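PDB 4XJW: sialidase B, which cleaves terminal sialic acids from alpha-(2->3), alpha-(2->6) and alpha-(2->8) linkages in oligosaccharides, glycoproteins and glycolipids. Local coordinates for residues G198-A203 with S252-A257; S221-R226 with N238-Y243; T301-D306 with A422-Q427. The protein carries 1 engineered substitution. All blocks are in the same frame, centred on the assembly; numbering follows the deposited sequence.

Interaction 1 (G198-A203 with S252-A257); sequences GDSTQA and SEPIFA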
loop_
_atom_site.group_PDB
_atom_site.type_symbol
_atom_site.label_atom_id
_atom_site.label_comp_id
_atom_site.label_asym_id
_atom_site.label_seq_id
_atom_site.Cartn_x
_atom_site.Cartn_y
_atom_site.Cartn_z
ATOM N N GLY A 198 11.135 -2.681 -8.087
ATOM C CA GLY A 198 12.066 -2.690 -9.203
ATOM C C GLY A 198 11.576 -1.916 -10.409
ATOM O O GLY A 198 12.270 -1.818 -11.434
ATOM N N ASP A 199 10.369 -1.368 -10.307
ATOM C CA ASP A 199 9.877 -0.483 -11.355
ATOM C C ASP A 199 10.549 0.895 -11.342
ATOM O O ASP A 199 11.502 1.132 -10.597
ATOM C CB ASP A 199 8.336 -0.393 -11.355
ATOM C CG ASP A 199 7.754 0.389 -10.175
ATOM O OD1 ASP A 199 8.502 1.065 -9.440
ATOM O OD2 ASP A 199 6.504 0.347 -10.011
ATOM N N SER A 200 10.041 1.795 -12.175
ATOM C CA SER A 200 10.624 3.130 -12.335
ATOM C C SER A 200 10.692 3.970 -11.056
ATOM O O SER A 200 11.474 4.924 -10.989
ATOM C CB SER A 200 9.824 3.906 -13.373
ATOM O OG SER A 200 8.463 3.968 -12.991
ATOM N N THR A 201 9.871 3.649 -10.058
ATOM C CA THR A 201 9.882 4.418 -8.811
ATOM C C THR A 201 11.100 4.100 -7.956
ATOM O O THR A 201 11.550 4.943 -7.174
ATOM C CB THR A 201 8.618 4.199 -7.939
ATOM O OG1 THR A 201 8.605 2.869 -7.396
ATOM C CG2 THR A 201 7.347 4.457 -8.733
ATOM N N GLN A 202 11.623 2.886 -8.125
ATOM C CA GLN A 202 12.689 2.338 -7.285
ATOM C C GLN A 202 12.343 2.286 -5.799
ATOM O O GLN A 202 13.221 2.117 -4.951
ATOM C CB GLN A 202 14.018 3.052 -7.542
ATOM C CG GLN A 202 14.569 2.762 -8.935
ATOM C CD GLN A 202 14.996 1.310 -9.116
ATOM O OE1 GLN A 202 14.320 0.520 -9.790
ATOM N NE2 GLN A 202 16.136 0.958 -8.542
ATOM N N ALA A 203 11.060 2.399 -5.480
ATOM C CA ALA A 203 10.644 2.090 -4.120
ATOM C C ALA A 203 10.376 0.608 -4.023
ATOM O O ALA A 203 9.789 0.005 -4.922
ATOM C CB ALA A 203 9.398 2.869 -3.742
ATOM N N SER A 252 0.528 1.810 -17.468
ATOM C CA SER A 252 1.733 2.524 -17.872
ATOM C C SER A 252 2.854 2.418 -16.851
ATOM O O SER A 252 2.606 2.224 -15.659
ATOM C CB SER A 252 1.419 4.001 -18.113
ATOM O OG SER A 252 1.017 4.630 -16.888
ATOM N N GLU A 253 4.095 2.568 -17.306
ATOM C CA GLU A 253 5.216 2.617 -16.366
ATOM C C GLU A 253 4.992 3.832 -15.473
ATOM O O GLU A 253 4.671 4.911 -15.953
ATOM C CB GLU A 253 6.558 2.722 -17.096
ATOM C CG GLU A 253 7.779 2.492 -16.184
ATOM C CD GLU A 253 7.847 1.071 -15.590
ATOM O OE1 GLU A 253 7.179 0.162 -16.133
ATOM O OE2 GLU A 253 8.581 0.854 -14.590
ATOM N N PRO A 254 5.114 3.657 -14.152
ATOM C CA PRO A 254 4.811 4.770 -13.244
ATOM C C PRO A 254 5.694 6.008 -13.434
ATOM O O PRO A 254 6.848 5.917 -13.876
ATOM C CB PRO A 254 5.096 4.170 -11.870
ATOM C CG PRO A 254 4.857 2.699 -12.041
ATOM C CD PRO A 254 5.406 2.411 -13.428
ATOM N N ILE A 255 5.121 7.158 -13.105
ATOM C CA ILE A 255 5.867 8.410 -13.035
ATOM C C ILE A 255 5.603 9.007 -11.670
ATOM O O ILE A 255 4.732 8.515 -10.941
ATOM C CB ILE A 255 5.454 9.419 -14.136
ATOM C CG1 ILE A 255 3.976 9.829 -13.996
ATOM C CG2 ILE A 255 5.765 8.837 -15.493
ATOM C CD1 ILE A 255 3.562 10.999 -14.895
ATOM N N PHE A 256 6.335 10.061 -11.317
ATOM C CA PHE A 256 6.052 10.753 -10.059
ATOM C C PHE A 256 5.130 11.938 -10.268
ATOM O O PHE A 256 5.305 12.715 -11.209
ATOM C CB PHE A 256 7.330 11.246 -9.356
ATOM C CG PHE A 256 8.262 10.154 -8.938
ATOM C CD1 PHE A 256 7.879 9.224 -7.976
ATOM C CD2 PHE A 256 9.534 10.063 -9.482
ATOM C CE1 PHE A 256 8.751 8.209 -7.593
ATOM C CE2 PHE A 256 10.406 9.062 -9.104
ATOM C CZ PHE A 256 10.018 8.131 -8.157
ATOM N N ALA A 257 4.158 12.069 -9.368
ATOM C CA ALA A 257 3.312 13.252 -9.275
ATOM C C ALA A 257 3.888 14.267 -8.294
ATOM O O ALA A 257 3.792 15.482 -8.519
ATOM C CB ALA A 257 1.890 12.876 -8.878
#
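S200 is gripped twice by the E253-P254 step, once through its hydroxyl and once through its backbone. With OG between the backbone N and the carbonyl carbon (chi1 57°), the hydroxyl donates to P254 O at 2.7 Å, approaching from above the plane of that carbonyl, 36° out of it. The amide N of S200 donates to E253 OE2 at 3.0 Å; this bond is bent, with an N-H...O angle of 144°. E253 CG, anti to the backbone N, lies beside the S200 hydroxyl, and the fold at chi2 turns the carboxylate toward the S200 amide. The P254 ring is met by three consecutive residues of the loop. Its CD lies 3.5 Å from S200 OG, its CG 3.5 Å from D199 OD2, and its CB 3.9 Å from T201 CG2, the T201 side chain crossing the ring at about a right angle. The loop 198-203 presents these groups from a type I turn, D199 to Q202, that leads into the innermost strand, 205-213, of the first four-stranded blade of the sialidase propeller, whereas 252-257 enters the outermost strand, 255-256, of the same blade just as the Asp-box repeat 242-253 ends. Two side chains brace the turn from within. T201 N donates to D199 OD1, an Asx turn, and T201 OG1 donates to the same oxygen, on its syn lone pair, at 2.7 Å; T201 OG1 in turn accepts from A203 N, an ST turn. The other carboxylate oxygen, D199 OD2, accepts a hydrogen bond from Q196 N. Beyond P254, F256 turns the edge of its ring to T201: the carbonyl O of T201 lies in the ring plane, 3.7 Å from CZ, and is also hydrogen-bonded to the hydroxyl of Y227.

Interaction 2 (S221-R226 with N238-Y243); sequences SSIDAR and NIATSY. With DMS (dimethyl sulfoxide), chain C.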
loop_
_atom_site.group_PDB
_atom_site.type_symbol
_atom_site.label_atom_id
_atom_site.label_comp_id
_atom_site.label_asym_id
_atom_site.label_seq_id
_atom_site.Cartn_x
_atom_site.Cartn_y
_atom_site.Cartn_z
ATOM N N SER A 221 -4.372 5.778 -11.436
ATOM C CA SER A 221 -4.097 5.315 -10.072
ATOM C C SER A 221 -2.951 6.108 -9.492
ATOM O O SER A 221 -1.968 6.373 -10.168
ATOM C CB SER A 221 -3.749 3.817 -10.076
ATOM O OG SER A 221 -3.315 3.361 -8.789
ATOM N N SER A 222 -3.080 6.490 -8.223
ATOM C CA SER A 222 -1.937 7.031 -7.482
ATOM C C SER A 222 -1.621 6.168 -6.267
ATOM O O SER A 222 -2.429 5.318 -5.869
ATOM C CB SER A 222 -2.130 8.498 -7.083
ATOM O OG SER A 222 -3.203 8.675 -6.181
ATOM N N ILE A 223 -0.432 6.373 -5.705
ATOM C CA ILE A 223 0.082 5.506 -4.650
ATOM C C ILE A 223 1.199 6.213 -3.905
ATOM O O ILE A 223 1.848 7.109 -4.453
ATOM C CB ILE A 223 0.598 4.167 -5.259
ATOM C CG1 ILE A 223 0.783 3.092 -4.190
ATOM C CG2 ILE A 223 1.937 4.337 -5.949
ATOM C CD1 ILE A 223 -0.164 1.983 -4.305
ATOM N N ASP A 224 1.390 5.834 -2.645
ATOM C CA ASP A 224 2.614 6.156 -1.912
ATOM C C ASP A 224 3.689 5.168 -2.344
ATOM O O ASP A 224 3.523 3.962 -2.159
ATOM C CB ASP A 224 2.419 5.934 -0.408
ATOM C CG ASP A 224 1.678 7.057 0.305
ATOM O OD1 ASP A 224 0.868 7.797 -0.286
ATOM O OD2 ASP A 224 1.899 7.155 1.533
ATOM N N ALA A 225 4.770 5.680 -2.926
ATOM C CA ALA A 225 5.960 4.903 -3.214
ATOM C C ALA A 225 6.814 5.062 -1.950
ATOM O O ALA A 225 7.373 6.132 -1.709
ATOM C CB ALA A 225 6.675 5.465 -4.439
ATOM N N ARG A 226 6.874 4.016 -1.132
ATOM C CA ARG A 226 7.495 4.130 0.182
ATOM C C ARG A 226 8.868 3.466 0.184
ATOM O O ARG A 226 9.006 2.270 -0.115
ATOM C CB ARG A 226 6.570 3.551 1.259
ATOM C CG ARG A 226 5.219 4.272 1.361
ATOM C CD ARG A 226 4.613 4.143 2.750
ATOM N NE ARG A 226 3.403 4.952 2.874
ATOM C CZ ARG A 226 2.652 5.006 3.967
ATOM N NH1 ARG A 226 2.987 4.288 5.036
ATOM N NH2 ARG A 226 1.575 5.778 3.987
ATOM N N ASN A 238 7.392 9.132 -1.924
ATOM C CA ASN A 238 6.964 9.962 -3.053
ATOM C C ASN A 238 5.551 9.540 -3.458
ATOM O O ASN A 238 5.121 8.448 -3.115
ATOM C CB ASN A 238 7.899 9.759 -4.261
ATOM C CG ASN A 238 9.290 10.367 -4.070
ATOM O OD1 ASN A 238 9.464 11.366 -3.381
ATOM N ND2 ASN A 238 10.286 9.763 -4.717
ATOM N N ILE A 239 4.845 10.380 -4.213
ATOM C CA ILE A 239 3.562 9.978 -4.807
ATOM C C ILE A 239 3.791 9.595 -6.262
ATOM O O ILE A 239 4.338 10.383 -7.033
ATOM C CB ILE A 239 2.515 11.103 -4.743
ATOM C CG1 ILE A 239 2.342 11.632 -3.310
ATOM C CG2 ILE A 239 1.186 10.612 -5.309
ATOM C CD1 ILE A 239 1.986 10.555 -2.272
ATOM N N ALA A 240 3.388 8.380 -6.632
ATOM C CA ALA A 240 3.569 7.889 -8.000
ATOM C C ALA A 240 2.211 7.647 -8.641
ATOM O O ALA A 240 1.210 7.448 -7.943
ATOM C CB ALA A 240 4.410 6.605 -8.017
ATOM N N THR A 241 2.182 7.670 -9.971
ATOM C CA THR A 241 0.943 7.433 -10.719
ATOM C C THR A 241 1.173 6.514 -11.911
ATOM O O THR A 241 2.285 6.433 -12.440
ATOM C CB THR A 241 0.258 8.744 -11.221
ATOM O OG1 THR A 241 1.129 9.446 -12.109
ATOM C CG2 THR A 241 -0.071 9.693 -10.084
ATOM N N SER A 242 0.096 5.843 -12.312
ATOM C CA SER A 242 0.057 5.001 -13.509
ATOM C C SER A 242 -1.370 5.026 -14.067
ATOM O O SER A 242 -2.321 5.229 -13.323
ATOM C CB SER A 242 0.480 3.572 -13.143
ATOM O OG SER A 242 0.310 2.670 -14.236
ATOM N N TYR A 243 -1.534 4.854 -15.373
ATOM C CA TYR A 243 -2.884 4.854 -15.953
ATOM C C TYR A 243 -3.069 3.672 -16.895
ATOM O O TYR A 243 -2.095 3.084 -17.401
ATOM C CB TYR A 243 -3.197 6.185 -16.697
ATOM C CG TYR A 243 -2.141 6.543 -17.705
ATOM C CD1 TYR A 243 -2.158 5.994 -18.977
ATOM C CD2 TYR A 243 -1.080 7.373 -17.350
ATOM C CE1 TYR A 243 -1.153 6.298 -19.895
ATOM C CE2 TYR A 243 -0.079 7.678 -18.242
ATOM C CZ TYR A 243 -0.115 7.136 -19.509
ATOM O OH TYR A 243 0.888 7.445 -20.401
HETATM S S DMS C . -2.156 6.308 6.237
HETATM O O DMS C . -0.960 6.744 5.437
HETATM C C1 DMS C . -1.823 4.640 6.869
HETATM C C2 DMS C . -2.087 7.205 7.812
#
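The two middle strands of the first propeller blade form an antiparallel hairpin here, running from the S221-S242 pair to the A225-N238 pair. Each of these end pairs has two backbone bonds, including S221 N to S242 O and A225 N to N238 O, both 2.8 Å. Between them A240 N donates soundly to I223 O, but the return bond from I223 N is weak, bent to 130° at the hydrogen. On the face carrying I223, A225 and A240, CG2 of I223 rests 3.9 Å from CB of A240. On the other face CG2 of T241 meets CB of S222 at 3.8 Å, and D224 and I239 lie side by side, OD1 of D224 being 3.6 Å from I239 CD1. That OD1 also accepts from D289 N. D224 OD2 is held side-on by R226 NE and NH2, at 3.0 and 2.8 Å, with the oxygen close to the guanidinium plane; NE meets the anti lone pair of OD2. NH2 also donates to the oxygen of a bound dimethyl sulfoxide, at the guanidinium edge. NH1 forms a salt bridge with D232, the likely proton acceptor, so the D224 grip on R226 is consistent with a second-shell role in positioning that aspartate.

Interaction 3 (T301-D306 with A422-Q427); sequences TILLAD and AMTTSQ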
loop_
_atom_site.group_PDB
_atom_site.type_symbol
_atom_site.label_atom_id
_atom_site.label_comp_id
_atom_site.label_asym_id
_atom_site.label_seq_id
_atom_site.Cartn_x
_atom_site.Cartn_y
_atom_site.Cartn_z
ATOM N N THR A 301 -6.696 17.047 -14.464
ATOM C CA THR A 301 -6.771 16.103 -13.363
ATOM C C THR A 301 -6.038 16.765 -12.218
ATOM O O THR A 301 -4.978 17.370 -12.417
ATOM C CB THR A 301 -6.089 14.769 -13.720
ATOM O OG1 THR A 301 -6.675 14.242 -14.914
ATOM C CG2 THR A 301 -6.258 13.762 -12.602
ATOM N N ILE A 302 -6.611 16.673 -11.024
ATOM C CA ILE A 302 -6.042 17.316 -9.851
ATOM C C ILE A 302 -5.704 16.285 -8.779
ATOM O O ILE A 302 -6.535 15.452 -8.423
ATOM C CB ILE A 302 -6.999 18.378 -9.310
ATOM C CG1 ILE A 302 -7.215 19.461 -10.372
ATOM C CG2 ILE A 302 -6.481 18.949 -8.004
ATOM C CD1 ILE A 302 -8.242 20.502 -9.986
ATOM N N LEU A 303 -4.475 16.332 -8.273
ATOM C CA LEU A 303 -4.046 15.400 -7.233
ATOM C C LEU A 303 -3.583 16.163 -6.003
ATOM O O LEU A 303 -2.788 17.103 -6.104
ATOM C CB LEU A 303 -2.943 14.465 -7.773
ATOM C CG LEU A 303 -2.336 13.394 -6.847
ATOM C CD1 LEU A 303 -1.828 12.209 -7.655
ATOM C CD2 LEU A 303 -1.180 13.948 -6.028
ATOM N N LEU A 304 -4.100 15.770 -4.847
ATOM C CA LEU A 304 -3.658 16.350 -3.586
ATOM C C LEU A 304 -2.882 15.304 -2.776
ATOM O O LEU A 304 -3.089 14.104 -2.944
ATOM C CB LEU A 304 -4.848 16.890 -2.777
ATOM C CG LEU A 304 -5.301 18.328 -3.041
ATOM C CD1 LEU A 304 -5.687 18.546 -4.491
ATOM C CD2 LEU A 304 -6.457 18.686 -2.117
ATOM N N ALA A 305 -1.985 15.761 -1.905
ATOM C CA ALA A 305 -1.297 14.882 -0.950
ATOM C C ALA A 305 -0.853 15.671 0.273
ATOM O O ALA A 305 -0.703 16.884 0.202
ATOM C CB ALA A 305 -0.089 14.188 -1.602
ATOM N N ASP A 306 -0.629 14.990 1.388
ATOM C CA ASP A 306 0.004 15.667 2.517
ATOM C C ASP A 306 1.479 15.865 2.196
ATOM O O ASP A 306 2.089 15.016 1.538
ATOM C CB ASP A 306 -0.056 14.841 3.801
ATOM C CG ASP A 306 -1.467 14.454 4.223
ATOM O OD1 ASP A 306 -2.435 15.174 3.914
ATOM O OD2 ASP A 306 -1.583 13.409 4.908
ATOM N N ALA A 422 -0.628 19.797 -0.295
ATOM C CA ALA A 422 -0.254 20.400 -1.573
ATOM C C ALA A 422 -1.114 19.836 -2.674
ATOM O O ALA A 422 -1.700 18.771 -2.511
ATOM C CB ALA A 422 1.195 20.162 -1.878
ATOM N N MET A 423 -1.144 20.542 -3.802
ATOM C CA MET A 423 -1.889 20.095 -4.970
ATOM C C MET A 423 -0.995 20.148 -6.199
ATOM O O MET A 423 -0.106 20.997 -6.288
ATOM C CB MET A 423 -3.133 20.961 -5.170
ATOM C CG MET A 423 -2.867 22.352 -5.661
ATOM S SD MET A 423 -4.381 23.183 -6.182
ATOM C CE MET A 423 -5.351 21.869 -6.801
ATOM N N THR A 424 -1.203 19.213 -7.124
ATOM C CA THR A 424 -0.596 19.299 -8.436
ATOM C C THR A 424 -1.691 19.029 -9.450
ATOM O O THR A 424 -2.760 18.507 -9.094
ATOM C CB THR A 424 0.595 18.317 -8.615
ATOM O OG1 THR A 424 1.146 18.493 -9.929
ATOM C CG2 THR A 424 0.158 16.859 -8.444
ATOM N N THR A 425 -1.441 19.419 -10.694
ATOM C CA THR A 425 -2.400 19.209 -11.767
ATOM C C THR A 425 -1.714 18.562 -12.951
ATOM O O THR A 425 -0.498 18.642 -13.103
ATOM C CB THR A 425 -3.047 20.519 -12.252
ATOM O OG1 THR A 425 -2.064 21.323 -12.916
ATOM C CG2 THR A 425 -3.660 21.307 -11.092
ATOM N N SER A 426 -2.506 17.917 -13.794
ATOM C CA SER A 426 -2.001 17.368 -15.036
ATOM C C SER A 426 -2.913 17.818 -16.156
ATOM O O SER A 426 -4.137 17.752 -16.035
ATOM C CB SER A 426 -1.964 15.844 -15.006
ATOM O OG SER A 426 -1.644 15.356 -16.303
ATOM N N GLN A 427 -2.309 18.264 -17.250
ATOM C CA GLN A 427 -3.063 18.706 -18.410
ATOM C C GLN A 427 -3.130 17.606 -19.462
ATOM O O GLN A 427 -3.729 17.790 -20.524
ATOM C CB GLN A 427 -2.427 19.969 -18.993
ATOM C CG GLN A 427 -2.683 21.221 -18.156
ATOM C CD GLN A 427 -1.444 22.079 -17.984
ATOM O OE1 GLN A 427 -0.419 21.845 -18.626
ATOM N NE2 GLN A 427 -1.529 23.076 -17.108
#
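Strands 301-306 and 422-426 run antiparallel, their axes 156° apart, and six backbone hydrogen bonds join T301 with S426, L303 with T424 and A305 with A422. The straightest of them include A422 N to A305 O, 173° at the hydrogen, and L303 N to T424 O. I302, L304, M423 and T425 share one face. There M423 spans two neighbours: its CB lies 3.6 Å from L304 CD1, while its methyl CE presses on I302 CG2 at 3.4 Å, tighter than usual van der Waals contact. The bend at chi3 (-32°), away from a staggered value, places CE there. Beside it, CG1 of I302 and CG2 of T425 meet at 4.1 Å. The pair belongs to the second blade of the propeller, where 301-308 lies between 286-294 and 420-426, and T424 to Q427 fall in the Asp-box repeat 424-435. On the opposite face L303 and T424 point the same way, with L303 CB and T424 CG2 4.0 Å apart; L303 also packs against S222, I239 and T241 of the preceding blade. T424 OG1 is hydrogen-bonded to the carbonyl O of E434, and S426 OG to that of S432.

In the fold
Interactions 1 and 2 lie in the same four-stranded blade, their centres about 8 Å apart: the hairpin of interaction 2 falls within the span of chain that interaction 1 brackets, and strand 255-256 pairs with strand 237-244 through a probable hydrogen bond between I255 O and T241 N. Interaction 3 follows later in the chain and belongs to the next blade, with centres about 12 Å from interaction 2 and 17 Å from interaction 1. L303 and A305 meet S222, I239, T241 and A257 across the blade interface, carbon to carbon. The 115 residues between the strands of interaction 3 hold a whole separate ten-stranded sheet, so this pairing returns the chain to the second blade after a large insertion.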